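Local atomic coordinates of pyruvate kinase (Toxoplasma gondii, PDB entry 3GG8), a protein that catalyses the last step of glycolysis, transferring the phosphoryl group of phosphoenolpyruvate to ADP to give pyruvate and ATP. Residues Cys42-Ala47 / Asp52-Met57; Lys56-Gly61 / Ala94-Leu99; Cys65-Ser70 / Ala78-Asn83; Leu99-Gly104 / Gly274-Arg279; Glu317-Asn322 / Pro356-Glu361. All blocks are in the same frame, centred on the assembly; numbering follows the deposited sequence. Where two conformers were deposited one is given.

Contact 1. Residues Cys42-Ala47 / Asp52-Met57; sequences CTMGPA and DTLVKM
Met57, on helix 51-60, sends its side chain across to strand 39-43 and meets Cys42 there. From CB the chain runs out almost straight through CG to SD (chi2 166°), and CB and CG serve mainly to span the gap. Beyond SD it bends, with chi3 at 72°, and the bend delivers the methyl group: Met57 CE sits 3.8 Å from Cys42 CB and 4.0 Å from Cys42 SG, so the tip lies against the whole side chain of the cysteine. The same CE also comes within 4.4 Å of Met44 CE.

Met44 is folded at chi2 and chi3, which turns its thioether back toward the helix. Its SD lies 3.7 Å from Leu54 CD2, the side chains passing at a slant, and its CE touches the same leucine methyl. The apolar cluster continues with Met62 of strand 62-68 and Val360 of helix 356-371 on Met57, and Thr80 and Ile84 of helix 74-90 on Met44. Nearer the surface, Thr53 OG1 lies 3.9 Å from Ala47 O, a loose approach. This is the first beta-alpha step of the (beta/alpha)8 barrel of pyruvate kinase, a strand covered by the helix that follows it.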
# COMPACT_ATOMS: atom_id res chain seq x y z
N CYS C 42 -23.51 24.40 22.32
CA CYS C 42 -24.21 25.69 22.38
C CYS C 42 -24.04 26.33 23.75
O CYS C 42 -24.22 25.68 24.79
CB CYS C 42 -25.69 25.52 22.09
SG CYS C 42 -26.02 24.88 20.43
N THR C 43 -23.67 27.61 23.72
CA THR C 43 -23.49 28.40 24.93
C THR C 43 -24.84 28.97 25.34
O THR C 43 -25.54 29.59 24.53
CB THR C 43 -22.46 29.53 24.71
OG1 THR C 43 -21.21 28.94 24.33
CG2 THR C 43 -22.23 30.37 25.98
N MET C 44 -25.19 28.75 26.61
CA MET C 44 -26.41 29.26 27.20
C MET C 44 -26.29 30.75 27.43
O MET C 44 -25.20 31.25 27.67
CB MET C 44 -26.61 28.57 28.56
CG MET C 44 -26.68 27.06 28.45
SD MET C 44 -28.14 26.52 27.51
CE MET C 44 -27.60 26.55 25.78
N GLY C 45 -27.43 31.45 27.38
CA GLY C 45 -27.44 32.90 27.55
C GLY C 45 -28.84 33.44 27.38
O GLY C 45 -29.77 32.67 27.15
N PRO C 46 -29.01 34.78 27.48
CA PRO C 46 -30.35 35.39 27.41
C PRO C 46 -31.14 35.09 26.13
O PRO C 46 -32.38 34.98 26.17
CB PRO C 46 -30.06 36.90 27.49
CG PRO C 46 -28.74 37.02 28.16
CD PRO C 46 -27.95 35.78 27.71
N ALA C 47 -30.43 34.97 25.01
CA ALA C 47 -31.05 34.70 23.72
C ALA C 47 -31.67 33.29 23.66
O ALA C 47 -32.54 33.04 22.82
CB ALA C 47 -30.04 34.88 22.62
N ASP C 52 -38.75 27.02 25.60
CA ASP C 52 -39.24 26.87 24.25
C ASP C 52 -38.11 26.90 23.20
O ASP C 52 -38.09 26.09 22.28
CB ASP C 52 -40.30 27.92 23.93
CG ASP C 52 -40.84 27.79 22.52
OD1 ASP C 52 -40.48 28.64 21.67
OD2 ASP C 52 -41.58 26.82 22.25
N THR C 53 -37.17 27.84 23.35
CA THR C 53 -36.08 27.93 22.39
C THR C 53 -35.00 26.86 22.64
O THR C 53 -34.33 26.42 21.71
CB THR C 53 -35.50 29.38 22.20
OG1 THR C 53 -34.25 29.51 22.86
CG2 THR C 53 -36.45 30.45 22.68
N LEU C 54 -34.84 26.44 23.89
CA LEU C 54 -33.94 25.33 24.18
C LEU C 54 -34.43 24.04 23.49
O LEU C 54 -33.64 23.30 22.89
CB LEU C 54 -33.79 25.11 25.68
CG LEU C 54 -33.00 26.16 26.47
CD1 LEU C 54 -33.09 25.84 27.96
CD2 LEU C 54 -31.54 26.29 25.98
N VAL C 55 -35.74 23.79 23.58
CA VAL C 55 -36.35 22.66 22.90
C VAL C 55 -36.13 22.75 21.38
O VAL C 55 -35.68 21.77 20.76
CB VAL C 55 -37.85 22.54 23.23
CG1 VAL C 55 -38.54 21.59 22.26
CG2 VAL C 55 -38.01 22.06 24.66
N LYS C 56 -36.40 23.91 20.79
CA LYS C 56 -36.16 24.15 19.35
C LYS C 56 -34.69 23.94 18.98
O LYS C 56 -34.37 23.55 17.87
CB LYS C 56 -36.59 25.55 18.96
CG LYS C 56 -38.10 25.73 18.88
CD LYS C 56 -38.49 27.14 18.52
CE LYS C 56 -39.99 27.31 18.61
NZ LYS C 56 -40.42 28.64 18.14
N MET C 57 -33.80 24.21 19.93
CA MET C 57 -32.38 24.01 19.73
C MET C 57 -31.98 22.55 19.79
O MET C 57 -31.11 22.13 19.04
CB MET C 57 -31.57 24.84 20.72
CG MET C 57 -31.53 26.29 20.30
SD MET C 57 -30.95 27.37 21.58
CE MET C 57 -29.21 26.98 21.66

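Contact 2. Residues Lys56-Gly61 / Ala94-Leu99; sequences KMIDAG and ARLAIL
Ile58 and Ala94 bring the two backbones closest, with their CA atoms 7.5 Å apart, where the last turn of helix 51-60 passes the extended chain leading into strand 97-101. Ile58 does all the touching from the helix side and uses both its branches. With chi1 at -66°, CG2 lies opposite the backbone N and CG1 lies beside it, which splits the side chain between two partners. The CG2 methyl rests 3.8 Å from Ala94 CB. The other branch goes to Leu96, whose CD1 is 3.8 Å from Ile58 CG1 and equally 3.8 Å from Ile58 CD1; the leucine methyl thus lies alongside the CG1-CD1 bond.

Leu96 also packs on Met62 of the neighbouring strand, and Arg91 touches Ile58 from the loop after helix 74-90. The helix ends just past this point in a Schellman motif: Gly61 takes a positive phi of 131°, and its N reaches back to Ile58 O at 3.1 Å, with a weak bond to Met57 O.

Everything that meets between the two segments is aliphatic carbon, so the contact depends on shape and exclusion of water, and it imposes little directional constraint between the helix end and the approach to the third barrel strand.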
# COMPACT_ATOMS: atom_id res chain seq x y z
N LYS C 56 -36.40 23.91 20.79
CA LYS C 56 -36.16 24.15 19.35
C LYS C 56 -34.69 23.94 18.98
O LYS C 56 -34.37 23.55 17.87
CB LYS C 56 -36.59 25.55 18.96
CG LYS C 56 -38.10 25.73 18.88
CD LYS C 56 -38.49 27.14 18.52
CE LYS C 56 -39.99 27.31 18.61
NZ LYS C 56 -40.42 28.64 18.14
N MET C 57 -33.80 24.21 19.93
CA MET C 57 -32.38 24.01 19.73
C MET C 57 -31.98 22.55 19.79
O MET C 57 -31.11 22.13 19.04
CB MET C 57 -31.57 24.84 20.72
CG MET C 57 -31.53 26.29 20.30
SD MET C 57 -30.95 27.37 21.58
CE MET C 57 -29.21 26.98 21.66
N ILE C 58 -32.64 21.78 20.66
CA ILE C 58 -32.44 20.34 20.66
C ILE C 58 -32.81 19.77 19.28
O ILE C 58 -32.02 19.02 18.69
CB ILE C 58 -33.28 19.62 21.73
CG1 ILE C 58 -32.81 20.01 23.14
CG2 ILE C 58 -33.23 18.10 21.51
CD1 ILE C 58 -33.76 19.57 24.23
N ASP C 59 -33.99 20.13 18.77
CA ASP C 59 -34.46 19.60 17.46
C ASP C 59 -33.49 20.00 16.36
O ASP C 59 -33.31 19.27 15.40
CB ASP C 59 -35.88 20.09 17.10
CG ASP C 59 -36.93 19.63 18.08
OD1 ASP C 59 -36.70 18.62 18.80
OD2 ASP C 59 -38.02 20.26 18.13
N ALA C 60 -32.85 21.15 16.53
CA ALA C 60 -31.96 21.71 15.52
C ALA C 60 -30.58 21.04 15.47
O ALA C 60 -29.87 21.16 14.47
CB ALA C 60 -31.82 23.21 15.74
N GLY C 61 -30.20 20.37 16.55
CA GLY C 61 -28.89 19.71 16.64
C GLY C 61 -28.05 19.95 17.89
O GLY C 61 -26.92 19.47 17.97
N ALA C 94 -33.43 12.98 24.31
CA ALA C 94 -32.22 13.79 24.27
C ALA C 94 -31.51 13.76 25.62
O ALA C 94 -32.14 13.91 26.68
CB ALA C 94 -32.54 15.21 23.88
N ARG C 95 -30.20 13.51 25.59
CA ARG C 95 -29.39 13.41 26.80
C ARG C 95 -28.26 14.42 26.72
O ARG C 95 -27.08 14.06 26.71
CB ARG C 95 -28.85 12.00 26.98
CG ARG C 95 -29.94 10.97 27.14
CD ARG C 95 -30.75 11.23 28.40
NE ARG C 95 -31.71 10.16 28.67
CZ ARG C 95 -31.37 8.97 29.15
NH1 ARG C 95 -30.09 8.70 29.40
NH2 ARG C 95 -32.30 8.05 29.37
N LEU C 96 -28.65 15.69 26.66
CA LEU C 96 -27.75 16.82 26.55
C LEU C 96 -26.72 16.80 27.67
O LEU C 96 -27.07 16.56 28.83
CB LEU C 96 -28.56 18.12 26.66
CG LEU C 96 -29.55 18.47 25.56
CD1 LEU C 96 -30.44 19.62 26.02
CD2 LEU C 96 -28.80 18.86 24.29
N ALA C 97 -25.46 17.03 27.32
CA ALA C 97 -24.44 17.16 28.35
C ALA C 97 -24.33 18.62 28.75
O ALA C 97 -24.65 19.52 27.96
CB ALA C 97 -23.10 16.63 27.87
N ILE C 98 -23.89 18.84 29.98
CA ILE C 98 -23.69 20.18 30.53
C ILE C 98 -22.19 20.39 30.80
O ILE C 98 -21.55 19.57 31.47
CB ILE C 98 -24.57 20.41 31.78
CG1 ILE C 98 -26.05 20.25 31.40
CG2 ILE C 98 -24.31 21.78 32.39
CD1 ILE C 98 -27.00 20.26 32.59
N LEU C 99 -21.65 21.45 30.20
CA LEU C 99 -20.24 21.81 30.31
C LEU C 99 -20.11 23.13 31.09
O LEU C 99 -20.68 24.14 30.67
CB LEU C 99 -19.66 21.93 28.88
CG LEU C 99 -18.19 22.31 28.60
CD1 LEU C 99 -17.54 21.39 27.55
CD2 LEU C 99 -18.03 23.76 28.15

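Contact 3. Residues Cys65-Ser70 / Ala78-Asn83; sequences CRLNFS and ARTVQN
Leu67 CG stands beside its own backbone N, opposite the carbonyl carbon (chi1 -49°), and from there the two methyls fork toward helix 74-90. Val81 has CG2 beside its backbone N, and this is the branch that meets the leucine. Each arm of the fork has its own partner. Leu67 CD2 lies 3.7 Å from Thr80 CG2, the two side chains running past one another in opposite senses, whereas CD1 approaches Val81 CG2 at 3.9 Å with the side chains nearly perpendicular.

Thr80 offers its methyl here and turns its hydroxyl elsewhere: OG1 makes a weak hydrogen bond to Thr76 O, one turn back in the helix. The pair belongs to the second strand and helix of the (beta/alpha)8 barrel, within the beta-alpha-beta unit that goes from strand 62-68 through helix 74-90 to strand 97-101. Met44 touches Leu67 as well, and Phe216 of helix 207-217 packs on Leu67 and Val81, which widens the apolar layer between strands and helices.

A little further along the chain, Asn68 OD1 accepts from Ser70 N at 3.0 Å, forming an Asx turn. The N-H points well at the oxygen (162°), but the donor stands above the amide's carbonyl plane, 46° out of it. Next to this turn, Phe69 stacks on His77 and meets Phe216 edge to face.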
# COMPACT_ATOMS: atom_id res chain seq x y z
N CYS C 65 -24.64 21.72 26.27
CA CYS C 65 -24.90 23.05 26.82
C CYS C 65 -23.71 23.58 27.63
O CYS C 65 -23.40 23.06 28.71
CB CYS C 65 -26.13 23.01 27.72
SG CYS C 65 -27.60 22.42 26.85
N ARG C 66 -23.10 24.64 27.10
CA ARG C 66 -22.01 25.36 27.74
C ARG C 66 -22.51 26.48 28.64
O ARG C 66 -23.24 27.37 28.19
CB ARG C 66 -21.10 25.96 26.67
CG ARG C 66 -20.05 26.94 27.22
CD ARG C 66 -19.02 27.23 26.15
NE ARG C 66 -17.97 28.16 26.56
CZ ARG C 66 -17.99 29.47 26.32
NH1 ARG C 66 -19.02 30.01 25.67
NH2 ARG C 66 -16.98 30.24 26.72
N LEU C 67 -22.14 26.41 29.92
CA LEU C 67 -22.35 27.49 30.86
C LEU C 67 -21.04 28.27 30.98
O LEU C 67 -20.05 27.77 31.51
CB LEU C 67 -22.71 26.91 32.22
CG LEU C 67 -23.80 25.85 32.35
CD1 LEU C 67 -23.84 25.32 33.77
CD2 LEU C 67 -25.16 26.42 31.91
N ASN C 68 -21.04 29.49 30.44
CA ASN C 68 -19.89 30.37 30.54
C ASN C 68 -19.76 31.09 31.89
O ASN C 68 -20.37 32.14 32.10
CB ASN C 68 -19.89 31.38 29.40
CG ASN C 68 -18.64 32.21 29.38
OD1 ASN C 68 -17.76 32.05 30.24
ND2 ASN C 68 -18.54 33.12 28.42
N PHE C 69 -18.93 30.56 32.79
CA PHE C 69 -18.76 31.18 34.12
C PHE C 69 -17.87 32.42 34.18
O PHE C 69 -17.53 32.87 35.29
CB PHE C 69 -18.34 30.15 35.17
CG PHE C 69 -19.49 29.45 35.85
CD1 PHE C 69 -20.32 28.60 35.14
CD2 PHE C 69 -19.74 29.65 37.21
CE1 PHE C 69 -21.39 27.94 35.77
CE2 PHE C 69 -20.81 29.00 37.85
CZ PHE C 69 -21.62 28.13 37.12
N SER C 70 -17.49 32.98 33.03
CA SER C 70 -16.88 34.32 33.00
C SER C 70 -17.88 35.41 33.46
O SER C 70 -17.48 36.51 33.85
CB SER C 70 -16.39 34.68 31.60
OG SER C 70 -15.32 33.86 31.21
N ALA C 78 -27.95 28.36 37.96
CA ALA C 78 -28.92 27.38 38.43
C ALA C 78 -30.26 27.47 37.66
O ALA C 78 -30.85 26.45 37.36
CB ALA C 78 -29.16 27.50 39.96
N ARG C 79 -30.72 28.70 37.35
CA ARG C 79 -31.96 28.90 36.59
C ARG C 79 -31.82 28.29 35.22
O ARG C 79 -32.76 27.66 34.73
CB ARG C 79 -32.30 30.39 36.41
CG ARG C 79 -32.50 31.19 37.68
CD ARG C 79 -32.75 32.69 37.34
NE ARG C 79 -33.57 33.35 38.35
CZ ARG C 79 -34.89 33.48 38.29
NH1 ARG C 79 -35.58 33.00 37.26
NH2 ARG C 79 -35.54 34.09 39.28
N THR C 80 -30.66 28.53 34.60
CA THR C 80 -30.31 27.98 33.29
C THR C 80 -30.34 26.45 33.29
O THR C 80 -30.95 25.84 32.41
CB THR C 80 -28.92 28.45 32.82
OG1 THR C 80 -28.93 29.88 32.70
CG2 THR C 80 -28.57 27.87 31.45
N VAL C 81 -29.71 25.85 34.29
CA VAL C 81 -29.74 24.41 34.45
C VAL C 81 -31.18 23.86 34.61
O VAL C 81 -31.52 22.85 33.98
CB VAL C 81 -28.81 23.96 35.60
CG1 VAL C 81 -29.02 22.50 35.91
CG2 VAL C 81 -27.34 24.25 35.23
N GLN C 82 -32.00 24.53 35.41
CA GLN C 82 -33.40 24.17 35.64
C GLN C 82 -34.18 24.16 34.32
O GLN C 82 -35.05 23.31 34.09
CB GLN C 82 -34.04 25.13 36.65
CG GLN C 82 -33.65 24.84 38.12
CD GLN C 82 -33.79 26.03 39.08
OE1 GLN C 82 -34.64 26.91 38.92
NE2 GLN C 82 -32.94 26.04 40.11
N ASN C 83 -33.87 25.13 33.46
CA ASN C 83 -34.47 25.26 32.14
C ASN C 83 -34.02 24.17 31.16
O ASN C 83 -34.80 23.72 30.33
CB ASN C 83 -34.17 26.64 31.55
CG ASN C 83 -34.88 27.78 32.27
OD1 ASN C 83 -35.96 27.62 32.84
ND2 ASN C 83 -34.26 28.95 32.25

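Contact 4. Residues Leu99-Gly104 / Gly274-Arg279; sequences LLDTKG and GIMIAR
Leu99 opens the segment and meets Met276 across the barrel interior, methyl against methyl. Its side chain leaves the strand inward, and with CG opposite the backbone N (chi1 180°) Leu99 CD2 ends 4.1 Å from Met276 CE. The two side chains come at each other tip to tip. Met276 is extended through chi1 and chi2 and turns only at its last bond, chi3 being -54°; that single bend carries CE toward the leucine and leaves SD nearer to the next inward residue.

Asp101 again faces inward. Its OD2 is 4.3 Å from Met276 SD, a distant approach of a carboxylate oxygen to a thioether. The polar partners of this oxygen lie elsewhere: it forms salt bridges with Arg66 NE and with Lys255 NZ, which hold the carboxylate from two residues.

Strands 97-101 and 275-278 are third and sixth in the sheet, so they are not neighbours; even their closest CA atoms, on Asp101 and Met276, are 10.4 Å apart. Side chains alone bridge that gap, with Ala226, Ile253 and Ile310 from other strands also touching Met276 or Leu99. The cluster of Arg66, Asp101 and Lys255 is consistent with the active-site end of the barrel in pyruvate kinases. What the contact as a whole records is side chains meeting across the interior of a closed, eight-stranded parallel (beta/alpha)8 barrel.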
# COMPACT_ATOMS: atom_id res chain seq x y z
N LEU C 99 -21.65 21.45 30.20
CA LEU C 99 -20.24 21.81 30.31
C LEU C 99 -20.11 23.13 31.09
O LEU C 99 -20.68 24.14 30.67
CB LEU C 99 -19.66 21.93 28.88
CG LEU C 99 -18.19 22.31 28.60
CD1 LEU C 99 -17.54 21.39 27.55
CD2 LEU C 99 -18.03 23.76 28.15
N LEU C 100 -19.40 23.12 32.23
CA LEU C 100 -19.02 24.36 32.93
C LEU C 100 -17.71 24.91 32.34
O LEU C 100 -16.70 24.21 32.31
CB LEU C 100 -18.84 24.08 34.43
CG LEU C 100 -18.67 25.21 35.45
CD1 LEU C 100 -18.82 24.64 36.85
CD2 LEU C 100 -17.33 25.93 35.35
N ASP C 101 -17.73 26.14 31.84
CA ASP C 101 -16.54 26.78 31.27
C ASP C 101 -16.04 27.85 32.24
O ASP C 101 -16.69 28.88 32.43
CB ASP C 101 -16.85 27.38 29.89
CG ASP C 101 -15.61 27.94 29.17
OD1 ASP C 101 -14.70 28.48 29.86
OD2 ASP C 101 -15.55 27.87 27.92
N THR C 102 -14.89 27.60 32.86
CA THR C 102 -14.42 28.46 33.95
C THR C 102 -14.02 29.87 33.46
O THR C 102 -13.68 30.07 32.27
CB THR C 102 -13.26 27.80 34.75
OG1 THR C 102 -12.14 27.62 33.90
CG2 THR C 102 -13.67 26.44 35.34
N LYS C 103 -14.10 30.84 34.37
CA LYS C 103 -13.61 32.19 34.10
C LYS C 103 -12.09 32.16 33.90
O LYS C 103 -11.58 32.58 32.86
CB LYS C 103 -13.98 33.13 35.24
CG LYS C 103 -13.65 34.59 35.02
CD LYS C 103 -13.95 35.34 36.28
CE LYS C 103 -13.57 36.80 36.20
NZ LYS C 103 -14.73 37.55 35.69
N GLY C 104 -11.38 31.66 34.91
CA GLY C 104 -9.92 31.61 34.87
C GLY C 104 -9.24 32.97 34.96
O GLY C 104 -9.90 33.98 35.17
N GLY C 274 -10.14 15.48 26.85
CA GLY C 274 -10.41 16.08 25.54
C GLY C 274 -9.92 17.51 25.55
O GLY C 274 -9.49 18.01 26.59
N ILE C 275 -10.00 18.17 24.40
CA ILE C 275 -9.42 19.50 24.21
C ILE C 275 -10.44 20.48 23.62
O ILE C 275 -11.29 20.08 22.80
CB ILE C 275 -8.12 19.43 23.29
CG1 ILE C 275 -6.96 18.70 23.99
CG2 ILE C 275 -7.70 20.83 22.74
CD1 ILE C 275 -6.54 19.28 25.37
N MET C 276 -10.37 21.74 24.04
CA MET C 276 -11.08 22.81 23.36
C MET C 276 -10.05 23.78 22.77
O MET C 276 -9.19 24.30 23.48
CB MET C 276 -12.08 23.51 24.30
CG MET C 276 -12.86 24.64 23.64
SD MET C 276 -13.99 25.54 24.69
CE MET C 276 -15.03 24.23 25.38
N ILE C 277 -10.11 23.97 21.45
CA ILE C 277 -9.22 24.88 20.74
C ILE C 277 -9.89 26.26 20.64
O ILE C 277 -10.91 26.42 19.96
CB ILE C 277 -8.91 24.34 19.32
CG1 ILE C 277 -8.35 22.91 19.37
CG2 ILE C 277 -7.98 25.30 18.53
CD1 ILE C 277 -8.25 22.25 18.02
N ALA C 278 -9.34 27.25 21.34
CA ALA C 278 -9.85 28.62 21.31
C ALA C 278 -9.05 29.43 20.31
O ALA C 278 -8.07 30.10 20.69
CB ALA C 278 -9.78 29.25 22.70
N ARG C 279 -9.47 29.39 19.05
CA ARG C 279 -8.76 30.05 17.94
C ARG C 279 -8.59 31.55 18.13
O ARG C 279 -7.50 32.05 17.92
CB ARG C 279 -9.46 29.82 16.59
CG ARG C 279 -9.40 28.40 16.06
CD ARG C 279 -10.74 27.71 16.28
NE ARG C 279 -11.86 28.46 15.72
CZ ARG C 279 -12.20 28.47 14.43
NH1 ARG C 279 -11.52 27.76 13.54
NH2 ARG C 279 -13.25 29.19 14.04

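Contact 5. Residues Glu317-Asn322 / Pro356-Glu361; sequences ESMIKN and PVITVE
Thr359 OG1 and Met319 O are joined through one water, which donates to both. The link is lopsided: the water is 2.6 Å from Met319 O and 3.2 Å from Thr359 OG1, so the carbonyl of the 3-10 turn has the shorter bond. The hydroxyl has a further partner, a hydrogen bond with Phe355 O, of the residue just before the helix. Chi1 of -51° sets OG1 beside the backbone N of Thr359, where it can serve that carbonyl and the water together.

Next to this polar bridge the side chain of Met319 runs against the same threonine. Met319 CB lies 3.7 Å from Thr359 OG1, and SD lies 3.9 Å from Thr359 CG2. The chain is extended as far as SD, then bends at chi3 (82°), and the bend folds CE against the helix backbone, 3.8 Å from Thr359 CA. Ile358 adds a lighter touch at the margin, its CG2 methyl 4.0 Å from Met319 CE.

These residues fasten the loop between strand 309-312 and helix 327-339 to the first turns of helix 356-371. Ile320 reinforces the attachment through a backbone hydrogen bond with Glu354, while Pro325 packs on Met319 and Leu316 on Thr359. On the far side of the helix, Val357 and Val360 face helix 51-60.

Two kinds of force therefore work side by side: the thioether supplies apolar cover over the threonine, and the water carries the directional part, letting a main-chain carbonyl and a hydroxyl be satisfied together without touching.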
# COMPACT_ATOMS: atom_id res chain seq x y z
N GLU C 317 -19.88 34.13 13.74
CA GLU C 317 -20.10 35.30 14.58
C GLU C 317 -21.03 36.36 14.01
O GLU C 317 -21.72 37.05 14.78
CB GLU C 317 -18.78 35.86 15.13
CG GLU C 317 -18.07 34.79 16.00
CD GLU C 317 -17.39 35.31 17.27
OE1 GLU C 317 -16.89 36.46 17.24
OE2 GLU C 317 -17.33 34.54 18.28
N SER C 318 -21.11 36.45 12.69
CA SER C 318 -21.99 37.41 12.03
C SER C 318 -23.47 37.09 12.25
O SER C 318 -24.33 37.95 12.07
CB SER C 318 -21.70 37.48 10.53
OG SER C 318 -22.26 36.37 9.85
N MET C 319 -23.76 35.85 12.63
CA MET C 319 -25.14 35.41 12.86
C MET C 319 -25.73 35.87 14.21
O MET C 319 -26.91 35.66 14.48
CB MET C 319 -25.26 33.88 12.71
CG MET C 319 -25.04 33.40 11.28
SD MET C 319 -25.48 31.66 11.14
CE MET C 319 -27.26 31.75 10.94
N ILE C 320 -24.89 36.47 15.04
CA ILE C 320 -25.37 37.20 16.21
C ILE C 320 -26.41 38.24 15.76
O ILE C 320 -27.35 38.53 16.48
CB ILE C 320 -24.21 37.87 16.99
CG1 ILE C 320 -23.41 36.80 17.73
CG2 ILE C 320 -24.76 38.92 17.98
CD1 ILE C 320 -22.04 37.24 18.17
N LYS C 321 -26.23 38.75 14.53
CA LYS C 321 -27.07 39.80 13.96
C LYS C 321 -27.72 39.46 12.61
O LYS C 321 -28.63 40.15 12.17
CB LYS C 321 -26.25 41.10 13.84
CG LYS C 321 -25.50 41.48 15.15
CD LYS C 321 -26.26 42.49 16.03
CE LYS C 321 -27.49 41.92 16.78
NZ LYS C 321 -28.82 42.37 16.21
N ASN C 322 -27.26 38.40 11.96
CA ASN C 322 -27.73 38.05 10.61
C ASN C 322 -28.27 36.62 10.54
O ASN C 322 -27.75 35.74 11.22
CB ASN C 322 -26.61 38.27 9.59
CG ASN C 322 -26.08 39.71 9.59
OD1 ASN C 322 -24.88 39.93 9.52
ND2 ASN C 322 -26.98 40.68 9.65
N PRO C 356 -30.74 32.34 17.61
CA PRO C 356 -30.09 31.17 18.20
C PRO C 356 -30.43 29.84 17.50
O PRO C 356 -29.51 29.06 17.24
CB PRO C 356 -30.58 31.17 19.66
CG PRO C 356 -31.73 32.11 19.72
CD PRO C 356 -31.55 33.09 18.59
N VAL C 357 -31.71 29.57 17.21
CA VAL C 357 -32.07 28.25 16.67
C VAL C 357 -31.70 28.15 15.19
O VAL C 357 -31.19 27.11 14.77
CB VAL C 357 -33.54 27.76 16.99
CG1 VAL C 357 -34.23 28.64 18.01
CG2 VAL C 357 -34.36 27.60 15.74
N ILE C 358 -31.92 29.23 14.44
CA ILE C 358 -31.45 29.34 13.06
C ILE C 358 -29.93 29.14 12.96
O ILE C 358 -29.45 28.53 12.00
CB ILE C 358 -31.94 30.65 12.37
CG1 ILE C 358 -33.45 30.58 12.14
CG2 ILE C 358 -31.21 30.88 11.05
CD1 ILE C 358 -34.04 31.72 11.30
N THR C 359 -29.18 29.63 13.94
CA THR C 359 -27.74 29.44 13.94
C THR C 359 -27.40 27.95 14.14
O THR C 359 -26.49 27.43 13.49
CB THR C 359 -27.02 30.34 14.98
OG1 THR C 359 -27.44 31.70 14.80
CG2 THR C 359 -25.50 30.27 14.80
N VAL C 360 -28.14 27.26 15.01
CA VAL C 360 -27.90 25.84 15.24
C VAL C 360 -28.23 24.99 14.02
O VAL C 360 -27.50 24.06 13.68
CB VAL C 360 -28.67 25.27 16.47
CG1 VAL C 360 -28.40 23.79 16.64
CG2 VAL C 360 -28.30 26.00 17.72
N GLU C 361 -29.34 25.30 13.36
CA GLU C 361 -29.71 24.62 12.11
C GLU C 361 -28.65 24.83 11.03
O GLU C 361 -28.34 23.92 10.26
CB GLU C 361 -31.06 25.11 11.57
CG GLU C 361 -32.19 25.18 12.59
CD GLU C 361 -33.54 25.48 11.94
OE1 GLU C 361 -34.53 24.78 12.27
OE2 GLU C 361 -33.61 26.41 11.10
O HOH W 1 -27.84 34.34 16.57

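In the fold
All five contacts lie in one (beta/alpha)8 barrel. Contacts 1 and 2 use successive parts of helix 51-60 and have centres 9 Å apart. Contact 3 falls inside the loop that contact 2 closes, and strand 62-68 bonds to its neighbours on both flanks: Cys42 O is 2.8 Å from Arg66 N, and Ala97 O is 2.8 Å from Cys65 N. Contact 5, on the helix after the eighth strand, meets contact 1 through Val360 CG2, 3.7 Å from Cys42 SG. Contact 4 lies inside the barrel, tied to contact 3 by Arg66 NE and Asp101 OD2, 2.8 Å apart; this end of the barrel probably faces the active site, as in other pyruvate kinases.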